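Local coordinates for pectate lyase 47 (Bacillus sp. TS-47, PDB 1VBL), which catalyses the eliminative cleavage of pectate, the polygalacturonate backbone of pectin, as a secreted, calcium-binding enzyme of polysaccharide lyase family 1, at residues 4-8 / 21-25; 260-266 / 289-293; 352-357 / 368-372. One frame throughout, in Å; residues are numbered along the deposited sequence.

Overall arrangement
The three contacts follow one another along the chain, none nested in or crossing another, through a molecule whose core is the parallel beta-helix of pectate lyases. Contact 1 closes a loop of twelve intervening residues ahead of strand 32-35, laying the N-terminal segment against strands 156-161 and 200-208. Contact 2 joins loops that leave neighbouring parallel strands, 253-257 and 288-289, and so ties successive coils together near the calcium site. Contact 3 closes a hairpin, packing strand 351-361 against the start of helix 370-377. Contacts 2 and 3 are the nearest pair, about 22 Å between centres; contact 1 lies about 29 Å and 34 Å from them, centre to centre.

Contact 1. Residues 4-8 / 21-25; sequences GHEVL and TTGGA
Residues 4-8 leave a 3-10 turn at Gly4-His5 and become extended by Val7 and Leu8. They run antiparallel to residues 21-25, pairing Leu8 with Thr21, Val7 with Thr22 and His5 with Ala25 (CA-CA 5.6, 4.8 and 4.6 Å). Thr21 is extended (phi/psi -121/121°), and its O accepts from Leu8 N at 3.2 Å. The reverse link is spanned by a water, which donates to Leu8 O (2.7 Å) and accepts weakly from Thr21 N (3.1 Å). The OG1 of Thr21 is held by Ala15 O, while its side chain also packs on Trp201 and Ile159 of the beta-helix. Thr22 opens a type II' turn closed by Ala25 N to Thr22 O at 3.0 Å; Val7, with chi1 m, brings CG1 to 3.6 Å from Thr22 CA. Gly23 (53/-132°) adopts the positive-phi conformation that a second turn position of this type needs and that residues with a side chain tolerate poorly. Gly24 (-102/25°) completes the bend. Ala25 returns the chain, its CB 3.5 Å from Val7 CG1 and 3.8 Å from His5 O; a methyl group fits this close approach. With one direct hydrogen bond, one water bridge and a small apolar patch, the contact implies a loop closed jointly by backbone polarity and close packing, without a regular sheet.

Contact 2. Residues 260-266 / 289-293; sequences SDSRMAD and VRFGQ
Phe291, the most covered residue, has positive phi (77/-28°) and chi1 m, sending its ring into the bend of residues 260-266; nearest CA pairs are Asp261-Arg290 (7.2 Å) and Asp266-Phe291 (6.3 Å). Ser260 O lies at the ring edge, 3.3 Å from Phe291 CE2; Arg263 O is over one face, 4.0 Å from Phe291 CZ; Asp266 CB is 3.6 Å from Phe291 CD2. A flat ring fills this bend and turns its weakly positive C-H edge to the carbonyl oxygens of Ser260 and Asp261. Arg290 (chi1 m, chi2 and chi3 t) directs NE (2.6 Å) and, weakly, NH2 (3.3 Å) to Asp261 OD1 in a salt bridge. Ser260 OG accepts from Ser262 N at 3.1 Å, an ST turn, before an inverse gamma turn centred on Arg263 and a 3-10 turn at 264-266. The Arg290 side chain lies about 10 Å from the calcium ion. Gly258 O takes Arg290 NH1, Phe320 meets Phe291, and the contact sits where loops follow parallel strands 253-257, 288-289 and 315-318.

Contact 3. Residues 352-357 / 368-372; sequences MYETGT and IDLVA
Residues 352-357, a strand as far as Thr355, and residues 368-371 run nearly antiparallel, their end-to-end directions 166° apart, with CA atoms nearest at Thr357-Ile368 (5.7 Å) and Glu354-Val371 (7.2 Å). Gly356 bends the chain with positive phi (68/18°), and Ile368 N donates to Thr357 O at 2.8 Å. Water 3 adds a bridge, accepting from Thr357 N (3.1 Å) and donating to Ile368 O (2.7 Å). Glu354, chi1 t, reaches the helix start, where amide groups lack partners in the preceding turn: OE2 of Glu354 accepts from Leu370 N at 3.0 Å and its OE1 from Val371 N at 3.2 Å. Thr357 OG1 donates to Glu354 OE2 at 2.7 Å, steadying the carboxylate. Asp369 is the N-cap, its OD1 accepting from Ala372 N at 3.0 Å; this atom lies only 3.2 Å from Glu354 OE1, a repulsion relieved by Lys384, which forms salt bridges with both acids. Apolar groups seal the flanks: Met352 CG meets Val371 CG2 at 3.9 Å, and Thr357 CG2 meets Leu370 CD1 at 3.6 Å. Together these features make a capped helix N-terminus following a beta hairpin (351-361 with 364-367) whose first strand belongs to a late coil of the parallel beta-helix.

Contact 1. Residues 4-8 / 21-25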
ATOM      1  N   GLY A   4      13.524   3.120  18.168  1.00 26.03           N
ATOM      2  CA  GLY A   4      14.167   3.509  16.927  1.00 26.51           C
ATOM      3  C   GLY A   4      15.455   2.742  16.697  1.00 27.10           C
ATOM      4  O   GLY A   4      16.017   2.763  15.601  1.00 26.32           O
ATOM      5  N   HIS A   5      15.923   2.063  17.739  1.00 26.84           N
ATOM      6  CA  HIS A   5      17.148   1.276  17.666  1.00 27.39           C
ATOM      7  C   HIS A   5      16.893  -0.149  17.178  1.00 25.49           C
ATOM      8  O   HIS A   5      17.830  -0.862  16.828  1.00 25.04           O
ATOM      9  CB  HIS A   5      17.823   1.233  19.041  1.00 31.00           C
ATOM     10  CG  HIS A   5      18.634   2.453  19.357  1.00 35.85           C
ATOM     11  ND1 HIS A   5      18.230   3.725  19.017  1.00 38.15           N
ATOM     12  CD2 HIS A   5      19.822   2.591  19.991  1.00 37.74           C
ATOM     13  CE1 HIS A   5      19.136   4.597  19.426  1.00 39.13           C
ATOM     14  NE2 HIS A   5      20.112   3.934  20.020  1.00 40.52           N
ATOM     15  N   GLU A   6      15.629  -0.560  17.160  1.00 22.96           N
ATOM     16  CA  GLU A   6      15.266  -1.904  16.720  1.00 22.66           C
ATOM     17  C   GLU A   6      15.398  -2.081  15.212  1.00 22.11           C
ATOM     18  O   GLU A   6      15.051  -1.186  14.437  1.00 21.09           O
ATOM     19  CB  GLU A   6      13.838  -2.237  17.152  1.00 23.53           C
ATOM     20  CG  GLU A   6      13.716  -2.672  18.605  1.00 28.27           C
ATOM     21  CD  GLU A   6      12.279  -2.915  19.023  1.00 30.08           C
ATOM     22  OE1 GLU A   6      11.480  -3.361  18.173  1.00 32.63           O
ATOM     23  OE2 GLU A   6      11.948  -2.671  20.204  1.00 33.66           O
ATOM     24  N   VAL A   7      15.905  -3.239  14.803  1.00 19.37           N
ATOM     25  CA  VAL A   7      16.076  -3.525  13.387  1.00 18.17           C
ATOM     26  C   VAL A   7      15.407  -4.837  13.005  1.00 16.42           C
ATOM     27  O   VAL A   7      14.938  -5.584  13.865  1.00 15.06           O
ATOM     28  CB  VAL A   7      17.571  -3.585  13.001  1.00 18.72           C
ATOM     29  CG1 VAL A   7      18.254  -2.272  13.379  1.00 20.28           C
ATOM     30  CG2 VAL A   7      18.250  -4.762  13.698  1.00 19.57           C
ATOM     31  N   LEU A   8      15.360  -5.097  11.705  1.00 16.23           N
ATOM     32  CA  LEU A   8      14.752  -6.306  11.164  1.00 14.53           C
ATOM     33  C   LEU A   8      15.535  -7.555  11.578  1.00 15.95           C
ATOM     34  O   LEU A   8      16.764  -7.581  11.496  1.00 14.18           O
ATOM     35  CB  LEU A   8      14.719  -6.217   9.637  1.00 14.30           C
ATOM     36  CG  LEU A   8      14.021  -7.366   8.909  1.00 14.71           C
ATOM     37  CD1 LEU A   8      12.517  -7.203   9.048  1.00 13.02           C
ATOM     38  CD2 LEU A   8      14.429  -7.368   7.439  1.00 14.11           C
ATOM     39  N   THR A  21      18.005  -5.059   6.951  1.00 16.61           N
ATOM     40  CA  THR A  21      17.477  -3.709   7.067  1.00 14.87           C
ATOM     41  C   THR A  21      17.651  -3.174   8.478  1.00 14.73           C
ATOM     42  O   THR A  21      17.143  -3.748   9.444  1.00 13.83           O
ATOM     43  CB  THR A  21      15.984  -3.685   6.682  1.00 14.53           C
ATOM     44  OG1 THR A  21      15.840  -4.205   5.353  1.00 13.91           O
ATOM     45  CG2 THR A  21      15.430  -2.264   6.723  1.00 14.40           C
ATOM     46  N   THR A  22      18.373  -2.065   8.587  1.00 13.99           N
ATOM     47  CA  THR A  22      18.635  -1.447   9.878  1.00 15.40           C
ATOM     48  C   THR A  22      18.090  -0.023   9.962  1.00 14.34           C
ATOM     49  O   THR A  22      18.132   0.596  11.020  1.00 13.55           O
ATOM     50  CB  THR A  22      20.148  -1.407  10.165  1.00 16.19           C
ATOM     51  OG1 THR A  22      20.812  -0.715   9.099  1.00 16.33           O
ATOM     52  CG2 THR A  22      20.710  -2.824  10.273  1.00 17.04           C
ATOM     53  N   GLY A  23      17.578   0.489   8.847  1.00 14.64           N
ATOM     54  CA  GLY A  23      17.037   1.839   8.843  1.00 14.93           C
ATOM     55  C   GLY A  23      18.042   2.845   9.376  1.00 16.24           C
ATOM     56  O   GLY A  23      19.203   2.847   8.966  1.00 17.07           O
ATOM     57  N   GLY A  24      17.605   3.699  10.296  1.00 15.48           N
ATOM     58  CA  GLY A  24      18.503   4.694  10.857  1.00 17.74           C
ATOM     59  C   GLY A  24      18.999   4.324  12.242  1.00 19.78           C
ATOM     60  O   GLY A  24      19.383   5.196  13.027  1.00 20.16           O
ATOM     61  N   ALA A  25      19.011   3.028  12.538  1.00 20.45           N
ATOM     62  CA  ALA A  25      19.439   2.531  13.843  1.00 22.66           C
ATOM     63  C   ALA A  25      20.809   3.025  14.306  1.00 24.85           C
ATOM     64  O   ALA A  25      20.999   3.296  15.493  1.00 25.39           O
ATOM     65  CB  ALA A  25      19.408   1.000  13.853  1.00 22.36           C
TER
HETATM   66  O   HOH W   1      18.468  -6.788   9.506  1.00 31.84           O

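Contact 2. Residues 260-266 / 289-293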
ATOM      1  N   SER A 260       3.438  -2.608 -14.041  1.00 18.45           N
ATOM      2  CA  SER A 260       3.270  -2.782 -15.484  1.00 19.02           C
ATOM      3  C   SER A 260       3.610  -4.157 -16.044  1.00 18.34           C
ATOM      4  O   SER A 260       4.637  -4.742 -15.702  1.00 18.04           O
ATOM      5  CB  SER A 260       4.102  -1.729 -16.219  1.00 21.24           C
ATOM      6  OG  SER A 260       4.150  -2.004 -17.605  1.00 24.60           O
ATOM      7  N   ASP A 261       2.743  -4.660 -16.920  1.00 17.86           N
ATOM      8  CA  ASP A 261       2.946  -5.963 -17.551  1.00 19.02           C
ATOM      9  C   ASP A 261       4.152  -5.930 -18.488  1.00 20.40           C
ATOM     10  O   ASP A 261       4.766  -6.961 -18.760  1.00 20.42           O
ATOM     11  CB  ASP A 261       1.722  -6.371 -18.389  1.00 19.53           C
ATOM     12  CG  ASP A 261       0.515  -6.745 -17.546  1.00 22.29           C
ATOM     13  OD1 ASP A 261       0.644  -6.860 -16.311  1.00 20.26           O
ATOM     14  OD2 ASP A 261      -0.572  -6.939 -18.134  1.00 22.74           O
ATOM     15  N   SER A 262       4.491  -4.743 -18.978  1.00 21.97           N
ATOM     16  CA  SER A 262       5.590  -4.607 -19.926  1.00 23.95           C
ATOM     17  C   SER A 262       6.936  -4.148 -19.376  1.00 24.61           C
ATOM     18  O   SER A 262       7.923  -4.125 -20.112  1.00 24.14           O
ATOM     19  CB  SER A 262       5.165  -3.673 -21.059  1.00 25.36           C
ATOM     20  OG  SER A 262       4.760  -2.411 -20.550  1.00 27.79           O
ATOM     21  N   ARG A 263       6.994  -3.788 -18.098  1.00 23.94           N
ATOM     22  CA  ARG A 263       8.257  -3.339 -17.524  1.00 24.18           C
ATOM     23  C   ARG A 263       9.132  -4.535 -17.181  1.00 24.40           C
ATOM     24  O   ARG A 263       9.176  -4.982 -16.035  1.00 23.38           O
ATOM     25  CB  ARG A 263       8.017  -2.490 -16.271  1.00 25.02           C
ATOM     26  CG  ARG A 263       9.273  -1.799 -15.750  1.00 26.74           C
ATOM     27  CD  ARG A 263       8.955  -0.846 -14.607  1.00 29.95           C
ATOM     28  NE  ARG A 263      10.093   0.005 -14.253  1.00 32.07           N
ATOM     29  CZ  ARG A 263      11.220  -0.433 -13.702  1.00 32.69           C
ATOM     30  NH1 ARG A 263      11.373  -1.721 -13.434  1.00 36.16           N
ATOM     31  NH2 ARG A 263      12.194   0.419 -13.408  1.00 32.09           N
ATOM     32  N   MET A 264       9.831  -5.054 -18.185  1.00 25.35           N
ATOM     33  CA  MET A 264      10.701  -6.203 -17.985  1.00 25.04           C
ATOM     34  C   MET A 264      11.808  -5.882 -16.990  1.00 23.63           C
ATOM     35  O   MET A 264      12.473  -6.782 -16.483  1.00 23.30           O
ATOM     36  CB  MET A 264      11.310  -6.648 -19.317  1.00 28.96           C
ATOM     37  CG  MET A 264      10.286  -7.128 -20.340  1.00 31.79           C
ATOM     38  SD  MET A 264       9.190  -8.423 -19.700  1.00 37.45           S
ATOM     39  CE  MET A 264       7.597  -7.634 -19.868  1.00 35.69           C
ATOM     40  N   ALA A 265      11.999  -4.595 -16.714  1.00 22.59           N
ATOM     41  CA  ALA A 265      13.019  -4.165 -15.766  1.00 22.33           C
ATOM     42  C   ALA A 265      12.690  -4.669 -14.360  1.00 22.13           C
ATOM     43  O   ALA A 265      13.561  -4.706 -13.485  1.00 22.34           O
ATOM     44  CB  ALA A 265      13.125  -2.642 -15.765  1.00 24.49           C
ATOM     45  N   ASP A 266      11.434  -5.054 -14.145  1.00 19.74           N
ATOM     46  CA  ASP A 266      11.007  -5.568 -12.845  1.00 19.50           C
ATOM     47  C   ASP A 266      11.366  -7.039 -12.672  1.00 19.68           C
ATOM     48  O   ASP A 266      11.414  -7.547 -11.550  1.00 20.24           O
ATOM     49  CB  ASP A 266       9.496  -5.395 -12.655  1.00 16.44           C
ATOM     50  CG  ASP A 266       9.112  -3.971 -12.311  1.00 18.07           C
ATOM     51  OD1 ASP A 266      10.000  -3.210 -11.875  1.00 17.20           O
ATOM     52  OD2 ASP A 266       7.921  -3.616 -12.461  1.00 19.34           O
ATOM     53  N   VAL A 289       0.311  -9.041  -7.642  1.00 11.84           N
ATOM     54  CA  VAL A 289       1.720  -9.212  -7.988  1.00 12.67           C
ATOM     55  C   VAL A 289       2.103  -9.459  -9.441  1.00 13.67           C
ATOM     56  O   VAL A 289       1.411 -10.168 -10.164  1.00 13.70           O
ATOM     57  CB  VAL A 289       2.316 -10.385  -7.178  1.00 12.63           C
ATOM     58  CG1 VAL A 289       3.803 -10.518  -7.465  1.00 11.32           C
ATOM     59  CG2 VAL A 289       2.051 -10.182  -5.693  1.00 10.98           C
ATOM     60  N   ARG A 290       3.233  -8.876  -9.835  1.00 15.34           N
ATOM     61  CA  ARG A 290       3.814  -9.059 -11.157  1.00 15.10           C
ATOM     62  C   ARG A 290       5.313  -9.326 -10.918  1.00 14.69           C
ATOM     63  O   ARG A 290       5.930  -8.660 -10.092  1.00 13.00           O
ATOM     64  CB  ARG A 290       3.705  -7.789 -12.018  1.00 15.28           C
ATOM     65  CG  ARG A 290       2.294  -7.369 -12.476  1.00 13.75           C
ATOM     66  CD  ARG A 290       2.401  -6.098 -13.339  1.00 14.70           C
ATOM     67  NE  ARG A 290       1.179  -5.741 -14.067  1.00 14.59           N
ATOM     68  CZ  ARG A 290       0.288  -4.831 -13.671  1.00 15.88           C
ATOM     69  NH1 ARG A 290       0.461  -4.162 -12.539  1.00 14.26           N
ATOM     70  NH2 ARG A 290      -0.780  -4.579 -14.420  1.00 16.02           N
ATOM     71  N   PHE A 291       6.041 -10.345 -11.464  1.00 15.03           N
ATOM     72  CA  PHE A 291       7.470 -10.671 -11.586  1.00 15.91           C
ATOM     73  C   PHE A 291       8.264 -11.217 -10.424  1.00 14.53           C
ATOM     74  O   PHE A 291       9.134 -12.048 -10.642  1.00 21.23           O
ATOM     75  CB  PHE A 291       8.234  -9.449 -12.093  1.00 17.61           C
ATOM     76  CG  PHE A 291       7.705  -8.912 -13.377  1.00 18.84           C
ATOM     77  CD1 PHE A 291       7.963  -9.561 -14.581  1.00 20.91           C
ATOM     78  CD2 PHE A 291       6.893  -7.793 -13.372  1.00 19.52           C
ATOM     79  CE1 PHE A 291       7.412  -9.094 -15.759  1.00 22.99           C
ATOM     80  CE2 PHE A 291       6.339  -7.319 -14.535  1.00 22.10           C
ATOM     81  CZ  PHE A 291       6.594  -7.968 -15.735  1.00 22.93           C
ATOM     82  N   GLY A 292       7.559 -10.672  -9.139  1.00 13.23           N
ATOM     83  CA  GLY A 292       8.267 -11.086  -7.951  1.00 13.54           C
ATOM     84  C   GLY A 292       7.985 -12.375  -7.227  1.00 14.20           C
ATOM     85  O   GLY A 292       6.886 -12.922  -7.278  1.00 15.07           O
ATOM     86  N   GLN A 293       9.027 -12.847  -6.556  1.00 14.25           N
ATOM     87  CA  GLN A 293       8.947 -14.023  -5.715  1.00 13.29           C
ATOM     88  C   GLN A 293       8.443 -13.374  -4.435  1.00 12.12           C
ATOM     89  O   GLN A 293       9.207 -12.783  -3.667  1.00 12.20           O
ATOM     90  CB  GLN A 293      10.330 -14.640  -5.527  1.00 13.14           C
ATOM     91  CG  GLN A 293      10.781 -15.391  -6.777  1.00 15.03           C
ATOM     92  CD  GLN A 293      12.139 -16.051  -6.637  1.00 16.84           C
ATOM     93  OE1 GLN A 293      12.500 -16.909  -7.445  1.00 20.99           O
ATOM     94  NE2 GLN A 293      12.900 -15.657  -5.627  1.00 16.65           N
TER
HETATM   95  O   HOH W   2      -2.607  -6.859 -16.286  1.00 31.87           O

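Contact 3. Residues 352-357 / 368-372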
ATOM      1  N   MET A 352       2.160 -20.623  -9.093  1.00 17.81           N
ATOM      2  CA  MET A 352       2.151 -20.098  -7.739  1.00 19.51           C
ATOM      3  C   MET A 352       2.033 -21.297  -6.827  1.00 18.21           C
ATOM      4  O   MET A 352       1.603 -22.371  -7.249  1.00 18.02           O
ATOM      5  CB  MET A 352       0.978 -19.128  -7.509  1.00 20.03           C
ATOM      6  CG  MET A 352      -0.341 -19.751  -7.067  1.00 21.38           C
ATOM      7  SD  MET A 352      -1.600 -18.499  -6.613  1.00 22.29           S
ATOM      8  CE  MET A 352      -1.268 -18.265  -4.874  1.00 22.58           C
ATOM      9  N   TYR A 353       2.460 -21.136  -5.586  1.00 15.64           N
ATOM     10  CA  TYR A 353       2.330 -22.227  -4.650  1.00 14.59           C
ATOM     11  C   TYR A 353       1.458 -21.712  -3.529  1.00 13.89           C
ATOM     12  O   TYR A 353       1.546 -20.545  -3.141  1.00 13.75           O
ATOM     13  CB  TYR A 353       3.680 -22.679  -4.099  1.00 15.88           C
ATOM     14  CG  TYR A 353       3.538 -23.947  -3.298  1.00 16.82           C
ATOM     15  CD1 TYR A 353       3.145 -25.136  -3.914  1.00 18.45           C
ATOM     16  CD2 TYR A 353       3.730 -23.951  -1.922  1.00 18.17           C
ATOM     17  CE1 TYR A 353       2.942 -26.296  -3.175  1.00 18.29           C
ATOM     18  CE2 TYR A 353       3.529 -25.107  -1.170  1.00 19.88           C
ATOM     19  CZ  TYR A 353       3.134 -26.274  -1.803  1.00 19.71           C
ATOM     20  OH  TYR A 353       2.920 -27.418  -1.063  1.00 20.04           O
ATOM     21  N   GLU A 354       0.603 -22.584  -3.020  1.00 14.30           N
ATOM     22  CA  GLU A 354      -0.308 -22.216  -1.956  1.00 14.03           C
ATOM     23  C   GLU A 354      -0.570 -23.439  -1.099  1.00 14.52           C
ATOM     24  O   GLU A 354      -0.770 -24.539  -1.619  1.00 13.97           O
ATOM     25  CB  GLU A 354      -1.624 -21.719  -2.555  1.00 15.22           C
ATOM     26  CG  GLU A 354      -2.702 -21.449  -1.523  1.00 18.11           C
ATOM     27  CD  GLU A 354      -3.976 -22.218  -1.796  1.00 18.58           C
ATOM     28  OE1 GLU A 354      -4.043 -22.926  -2.824  1.00 19.44           O
ATOM     29  OE2 GLU A 354      -4.916 -22.111  -0.981  1.00 21.43           O
ATOM     30  N   THR A 355      -0.565 -23.249   0.213  1.00 12.91           N
ATOM     31  CA  THR A 355      -0.819 -24.352   1.122  1.00 13.24           C
ATOM     32  C   THR A 355      -1.283 -23.838   2.479  1.00 12.90           C
ATOM     33  O   THR A 355      -1.000 -22.700   2.853  1.00 10.89           O
ATOM     34  CB  THR A 355       0.448 -25.211   1.320  1.00 15.10           C
ATOM     35  OG1 THR A 355       0.101 -26.421   2.002  1.00 17.61           O
ATOM     36  CG2 THR A 355       1.488 -24.456   2.143  1.00 14.49           C
ATOM     37  N   GLY A 356      -2.013 -24.685   3.199  1.00 12.37           N
ATOM     38  CA  GLY A 356      -2.494 -24.339   4.524  1.00 11.20           C
ATOM     39  C   GLY A 356      -3.541 -23.247   4.616  1.00 10.56           C
ATOM     40  O   GLY A 356      -3.750 -22.688   5.692  1.00  8.96           O
ATOM     41  N   THR A 357      -4.209 -22.942   3.508  1.00 10.53           N
ATOM     42  CA  THR A 357      -5.232 -21.903   3.518  1.00  9.69           C
ATOM     43  C   THR A 357      -6.514 -22.372   4.197  1.00 11.33           C
ATOM     44  O   THR A 357      -6.995 -23.482   3.951  1.00 10.82           O
ATOM     45  CB  THR A 357      -5.625 -21.452   2.083  1.00 10.33           C
ATOM     46  OG1 THR A 357      -4.473 -20.952   1.393  1.00 12.03           O
ATOM     47  CG2 THR A 357      -6.677 -20.354   2.145  1.00 10.63           C
ATOM     48  N   ILE A 368      -8.708 -25.226   2.526  1.00 14.33           N
ATOM     49  CA  ILE A 368      -9.153 -25.229   1.146  1.00 15.19           C
ATOM     50  C   ILE A 368      -7.998 -24.959   0.196  1.00 15.84           C
ATOM     51  O   ILE A 368      -7.029 -24.281   0.550  1.00 16.09           O
ATOM     52  CB  ILE A 368     -10.251 -24.162   0.932  1.00 14.94           C
ATOM     53  CG1 ILE A 368     -10.768 -24.207  -0.509  1.00 16.13           C
ATOM     54  CG2 ILE A 368      -9.701 -22.775   1.260  1.00 14.27           C
ATOM     55  CD1 ILE A 368     -11.950 -23.281  -0.750  1.00 18.25           C
ATOM     56  N   ASP A 369      -8.095 -25.522  -1.002  1.00 16.05           N
ATOM     57  CA  ASP A 369      -7.085 -25.323  -2.032  1.00 16.14           C
ATOM     58  C   ASP A 369      -7.641 -24.194  -2.899  1.00 15.79           C
ATOM     59  O   ASP A 369      -8.461 -24.434  -3.789  1.00 13.92           O
ATOM     60  CB  ASP A 369      -6.928 -26.594  -2.873  1.00 17.89           C
ATOM     61  CG  ASP A 369      -5.798 -26.494  -3.879  1.00 19.58           C
ATOM     62  OD1 ASP A 369      -5.465 -25.365  -4.294  1.00 18.77           O
ATOM     63  OD2 ASP A 369      -5.250 -27.547  -4.270  1.00 22.57           O
ATOM     64  N   LEU A 370      -7.215 -22.965  -2.631  1.00 15.40           N
ATOM     65  CA  LEU A 370      -7.711 -21.823  -3.388  1.00 15.36           C
ATOM     66  C   LEU A 370      -7.332 -21.858  -4.862  1.00 15.78           C
ATOM     67  O   LEU A 370      -8.085 -21.371  -5.704  1.00 14.84           O
ATOM     68  CB  LEU A 370      -7.240 -20.510  -2.752  1.00 14.80           C
ATOM     69  CG  LEU A 370      -7.887 -20.163  -1.404  1.00 15.92           C
ATOM     70  CD1 LEU A 370      -7.441 -18.780  -0.963  1.00 14.49           C
ATOM     71  CD2 LEU A 370      -9.411 -20.209  -1.526  1.00 14.92           C
ATOM     72  N   VAL A 371      -6.171 -22.421  -5.182  1.00 15.76           N
ATOM     73  CA  VAL A 371      -5.765 -22.504  -6.580  1.00 15.98           C
ATOM     74  C   VAL A 371      -6.729 -23.432  -7.314  1.00 17.46           C
ATOM     75  O   VAL A 371      -7.202 -23.112  -8.403  1.00 19.24           O
ATOM     76  CB  VAL A 371      -4.323 -23.045  -6.736  1.00 16.33           C
ATOM     77  CG1 VAL A 371      -4.026 -23.305  -8.202  1.00 15.65           C
ATOM     78  CG2 VAL A 371      -3.323 -22.037  -6.180  1.00 15.27           C
ATOM     79  N   ALA A 372      -7.019 -24.581  -6.711  1.00 17.76           N
ATOM     80  CA  ALA A 372      -7.942 -25.541  -7.309  1.00 17.56           C
ATOM     81  C   ALA A 372      -9.325 -24.905  -7.405  1.00 17.29           C
ATOM     82  O   ALA A 372     -10.022 -25.049  -8.410  1.00 17.21           O
ATOM     83  CB  ALA A 372      -8.007 -26.811  -6.461  1.00 18.79           C
TER
HETATM   84  O   HOH W   3      -4.298 -24.305   0.761  1.00 12.32           O